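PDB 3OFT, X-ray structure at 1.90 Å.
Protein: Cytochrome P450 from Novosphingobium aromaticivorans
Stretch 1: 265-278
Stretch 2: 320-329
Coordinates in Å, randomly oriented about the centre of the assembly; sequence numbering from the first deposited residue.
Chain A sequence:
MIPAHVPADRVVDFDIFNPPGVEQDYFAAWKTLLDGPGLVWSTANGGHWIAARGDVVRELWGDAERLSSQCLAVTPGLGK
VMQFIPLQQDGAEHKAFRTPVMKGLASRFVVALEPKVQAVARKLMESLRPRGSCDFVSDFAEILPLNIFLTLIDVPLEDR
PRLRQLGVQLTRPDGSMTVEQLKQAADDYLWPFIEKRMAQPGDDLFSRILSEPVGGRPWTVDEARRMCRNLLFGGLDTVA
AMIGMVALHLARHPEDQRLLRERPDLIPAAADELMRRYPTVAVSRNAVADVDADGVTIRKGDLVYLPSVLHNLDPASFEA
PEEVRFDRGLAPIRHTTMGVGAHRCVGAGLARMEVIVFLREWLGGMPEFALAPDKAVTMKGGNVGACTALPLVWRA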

# COMPACT_ATOMS: atom_id res chain seq x y z
N ASP A 265 6.12 -12.95 21.54
CA ASP A 265 7.35 -12.15 21.35
C ASP A 265 7.96 -12.25 19.93
O ASP A 265 8.86 -11.48 19.60
CB ASP A 265 8.41 -12.52 22.42
CG ASP A 265 8.77 -14.03 22.44
OD1 ASP A 265 7.82 -14.88 22.48
OD2 ASP A 265 9.98 -14.39 22.41
N LEU A 266 7.49 -13.19 19.10
CA LEU A 266 7.86 -13.34 17.70
C LEU A 266 6.94 -12.58 16.77
O LEU A 266 7.16 -12.56 15.57
CB LEU A 266 7.77 -14.81 17.28
CG LEU A 266 8.97 -15.75 17.11
CD1 LEU A 266 10.29 -15.14 17.40
CD2 LEU A 266 8.81 -17.13 17.73
N ILE A 267 5.90 -11.98 17.30
CA ILE A 267 5.00 -11.17 16.43
C ILE A 267 5.70 -10.04 15.66
O ILE A 267 5.45 -9.90 14.45
CB ILE A 267 3.70 -10.73 17.20
CG1 ILE A 267 2.78 -11.94 17.34
CG2 ILE A 267 3.02 -9.45 16.56
CD1 ILE A 267 1.61 -11.69 18.38
N PRO A 268 6.58 -9.23 16.31
CA PRO A 268 7.21 -8.16 15.51
C PRO A 268 8.03 -8.73 14.35
O PRO A 268 7.94 -8.23 13.21
CB PRO A 268 8.10 -7.41 16.53
CG PRO A 268 7.30 -7.59 17.84
CD PRO A 268 6.77 -9.02 17.76
N ALA A 269 8.82 -9.77 14.63
CA ALA A 269 9.63 -10.36 13.60
C ALA A 269 8.75 -11.01 12.52
O ALA A 269 9.10 -10.93 11.33
CB ALA A 269 10.65 -11.35 14.16
N ALA A 270 7.61 -11.58 12.92
CA ALA A 270 6.70 -12.21 11.94
C ALA A 270 6.06 -11.10 11.07
O ALA A 270 5.90 -11.29 9.87
CB ALA A 270 5.63 -13.08 12.63
N ALA A 271 5.77 -9.94 11.66
CA ALA A 271 5.17 -8.84 10.90
C ALA A 271 6.12 -8.38 9.83
O ALA A 271 5.70 -8.20 8.71
CB ALA A 271 4.74 -7.68 11.79
N ASP A 272 7.41 -8.25 10.15
CA ASP A 272 8.40 -7.87 9.15
C ASP A 272 8.56 -8.88 8.02
O ASP A 272 8.68 -8.49 6.86
CB ASP A 272 9.77 -7.60 9.80
CG ASP A 272 9.80 -6.32 10.63
OD1 ASP A 272 8.97 -5.41 10.45
OD2 ASP A 272 10.69 -6.23 11.47
N GLU A 273 8.62 -10.17 8.36
CA GLU A 273 8.77 -11.26 7.40
C GLU A 273 7.51 -11.39 6.54
O GLU A 273 7.61 -11.56 5.34
CB GLU A 273 9.16 -12.59 8.12
CG GLU A 273 9.43 -13.77 7.19
CD GLU A 273 10.65 -13.59 6.24
OE1 GLU A 273 11.27 -12.50 6.18
OE2 GLU A 273 10.96 -14.56 5.54
N LEU A 274 6.32 -11.26 7.12
CA LEU A 274 5.09 -11.33 6.30
C LEU A 274 4.96 -10.14 5.33
O LEU A 274 4.50 -10.29 4.19
CB LEU A 274 3.85 -11.41 7.20
CG LEU A 274 3.84 -12.73 7.99
CD1 LEU A 274 2.74 -12.79 9.05
CD2 LEU A 274 3.77 -13.92 7.04
N MET A 275 5.37 -8.97 5.80
CA MET A 275 5.37 -7.75 4.94
C MET A 275 6.34 -7.89 3.77
O MET A 275 6.05 -7.46 2.65
CB MET A 275 5.59 -6.47 5.74
CG MET A 275 4.45 -6.23 6.74
SD MET A 275 4.65 -4.87 7.93
CE MET A 275 4.38 -3.49 6.83
N ARG A 276 7.47 -8.55 4.00
CA ARG A 276 8.44 -8.83 2.95
C ARG A 276 7.85 -9.87 2.00
O ARG A 276 8.04 -9.78 0.78
CB ARG A 276 9.75 -9.40 3.58
CG ARG A 276 10.84 -9.65 2.58
CD ARG A 276 11.81 -10.77 3.02
NE ARG A 276 11.15 -12.07 3.30
CZ ARG A 276 10.81 -12.97 2.38
NH1 ARG A 276 10.96 -12.75 1.07
NH2 ARG A 276 10.24 -14.12 2.78
N ARG A 277 7.14 -10.85 2.57
CA ARG A 277 6.69 -12.04 1.80
C ARG A 277 5.52 -11.72 0.85
O ARG A 277 5.38 -12.37 -0.20
CB ARG A 277 6.24 -13.15 2.78
CG ARG A 277 5.60 -14.42 2.16
CD ARG A 277 6.54 -15.17 1.18
NE ARG A 277 5.82 -16.31 0.55
CZ ARG A 277 5.02 -16.23 -0.51
NH1 ARG A 277 4.74 -15.06 -1.06
NH2 ARG A 277 4.41 -17.32 -0.96
N TYR A 278 4.66 -10.79 1.26
CA TYR A 278 3.39 -10.52 0.50
C TYR A 278 3.21 -9.09 -0.01
O TYR A 278 2.14 -8.48 0.25
CB TYR A 278 2.12 -10.95 1.28
CG TYR A 278 2.17 -12.41 1.68
CD1 TYR A 278 2.04 -13.41 0.71
CD2 TYR A 278 2.39 -12.79 3.00
CE1 TYR A 278 2.10 -14.80 1.06
CE2 TYR A 278 2.44 -14.16 3.36
CZ TYR A 278 2.27 -15.15 2.39
OH TYR A 278 2.32 -16.50 2.70
N ALA A 320 15.46 -18.18 -1.47
CA ALA A 320 14.25 -18.89 -1.04
C ALA A 320 13.16 -17.90 -0.63
O ALA A 320 12.58 -17.99 0.46
CB ALA A 320 14.56 -19.88 0.12
N PRO A 321 12.88 -16.94 -1.52
CA PRO A 321 12.06 -15.75 -1.19
C PRO A 321 10.63 -16.09 -0.74
O PRO A 321 10.01 -15.31 -0.03
CB PRO A 321 12.06 -14.95 -2.51
CG PRO A 321 12.30 -15.99 -3.57
CD PRO A 321 13.25 -16.98 -2.95
N GLU A 322 10.09 -17.24 -1.14
CA GLU A 322 8.74 -17.60 -0.77
C GLU A 322 8.62 -18.27 0.63
O GLU A 322 7.51 -18.47 1.14
CB GLU A 322 8.04 -18.39 -1.87
CG GLU A 322 7.60 -17.48 -3.02
CD GLU A 322 6.93 -18.21 -4.15
OE1 GLU A 322 6.83 -17.60 -5.24
OE2 GLU A 322 6.49 -19.36 -3.95
N GLU A 323 9.75 -18.58 1.25
CA GLU A 323 9.75 -19.11 2.63
C GLU A 323 9.62 -17.97 3.63
O GLU A 323 10.28 -16.93 3.50
CB GLU A 323 11.04 -19.93 2.91
CG GLU A 323 11.24 -21.09 1.94
CD GLU A 323 12.44 -22.00 2.26
OE1 GLU A 323 13.09 -21.85 3.31
OE2 GLU A 323 12.75 -22.88 1.43
N VAL A 324 8.76 -18.14 4.62
CA VAL A 324 8.63 -17.20 5.72
C VAL A 324 9.63 -17.75 6.74
O VAL A 324 9.44 -18.86 7.25
CB VAL A 324 7.19 -17.22 6.30
CG1 VAL A 324 7.08 -16.42 7.61
CG2 VAL A 324 6.18 -16.69 5.25
N ARG A 325 10.70 -17.00 7.00
CA ARG A 325 11.75 -17.45 7.93
C ARG A 325 12.41 -16.33 8.67
O ARG A 325 12.36 -15.19 8.24
CB ARG A 325 12.81 -18.29 7.22
CG ARG A 325 13.29 -17.77 5.94
CD ARG A 325 14.04 -18.89 5.23
NE ARG A 325 15.19 -19.34 6.03
CZ ARG A 325 15.54 -20.60 6.22
NH1 ARG A 325 14.83 -21.61 5.69
NH2 ARG A 325 16.61 -20.87 6.97
N PHE A 326 13.01 -16.67 9.81
CA PHE A 326 13.36 -15.68 10.82
C PHE A 326 14.87 -15.44 10.87
O PHE A 326 15.33 -14.74 11.75
CB PHE A 326 12.91 -16.20 12.19
CG PHE A 326 11.42 -16.17 12.39
CD1 PHE A 326 10.78 -15.01 12.82
CD2 PHE A 326 10.65 -17.31 12.16
CE1 PHE A 326 9.38 -14.98 13.01
CE2 PHE A 326 9.26 -17.30 12.35
CZ PHE A 326 8.62 -16.12 12.77
N ASP A 327 15.61 -16.08 10.00
CA ASP A 327 17.08 -16.00 10.03
C ASP A 327 17.65 -15.17 8.88
O ASP A 327 18.82 -15.29 8.53
CB ASP A 327 17.69 -17.41 9.98
CG ASP A 327 17.30 -18.20 8.72
OD1 ASP A 327 17.83 -19.32 8.56
OD2 ASP A 327 16.44 -17.76 7.92
N ARG A 328 16.82 -14.30 8.29
CA ARG A 328 17.30 -13.48 7.17
C ARG A 328 18.13 -12.28 7.61
O ARG A 328 18.92 -11.76 6.81
CB ARG A 328 16.13 -12.96 6.34
CG ARG A 328 15.32 -14.08 5.67
CD ARG A 328 14.30 -13.49 4.68
NE ARG A 328 13.45 -14.55 4.15
CZ ARG A 328 13.74 -15.26 3.06
NH1 ARG A 328 14.82 -15.02 2.34
NH2 ARG A 328 12.91 -16.20 2.66
N GLY A 329 17.91 -11.77 8.81
CA GLY A 329 18.66 -10.59 9.27
C GLY A 329 18.49 -9.41 8.31
O GLY A 329 19.43 -8.65 8.02
O HOH W 1 5.20 -20.30 -0.60

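Stretch 2 has no regular secondary structure and runs antiparallel along a helix of stretch 1. The CA atoms pair as Ala269 with Phe326, Glu273 with Val324, and Arg277 with Glu322.

Phe326 covers the most surface. Its ring turns an edge to the helix, with CD1 3.9 Å from Ala269 CB and CE1 4.2 Å from Ala270 CB. Leu266 CG also lies 4.2 Å from Phe326 CE1. These contacts are apolar.

Glu273 is the polar centre. Its OE2 accepts hydrogen bonds from Arg325 N and from Arg328 NE, each at 2.9 Å; the second is part of a salt bridge. Within the helix, Arg276 NE bonds to Glu273 OE1 and Arg276 NH2 to Glu273 OE2, both at 2.9 Å. The carboxylate thus binds both arginines from the side of the pair, and its negative charge helps offset their repulsion where Arg276 NH2 comes 3.4 Å from Arg328 NH2. Arg276 NH1 also donates to Pro321 O at 2.9 Å, in the beta turn from Ala320 to Glu323.

Val324 packs its CG1 3.6 Å from Glu273 CG, against the aliphatic part of that side chain. Its CG2 lies 4.1 Å from Leu274 CD2 and 3.9 Å from Arg277 CG. Farther along, Arg277 NE donates to Glu322 O at 2.8 Å.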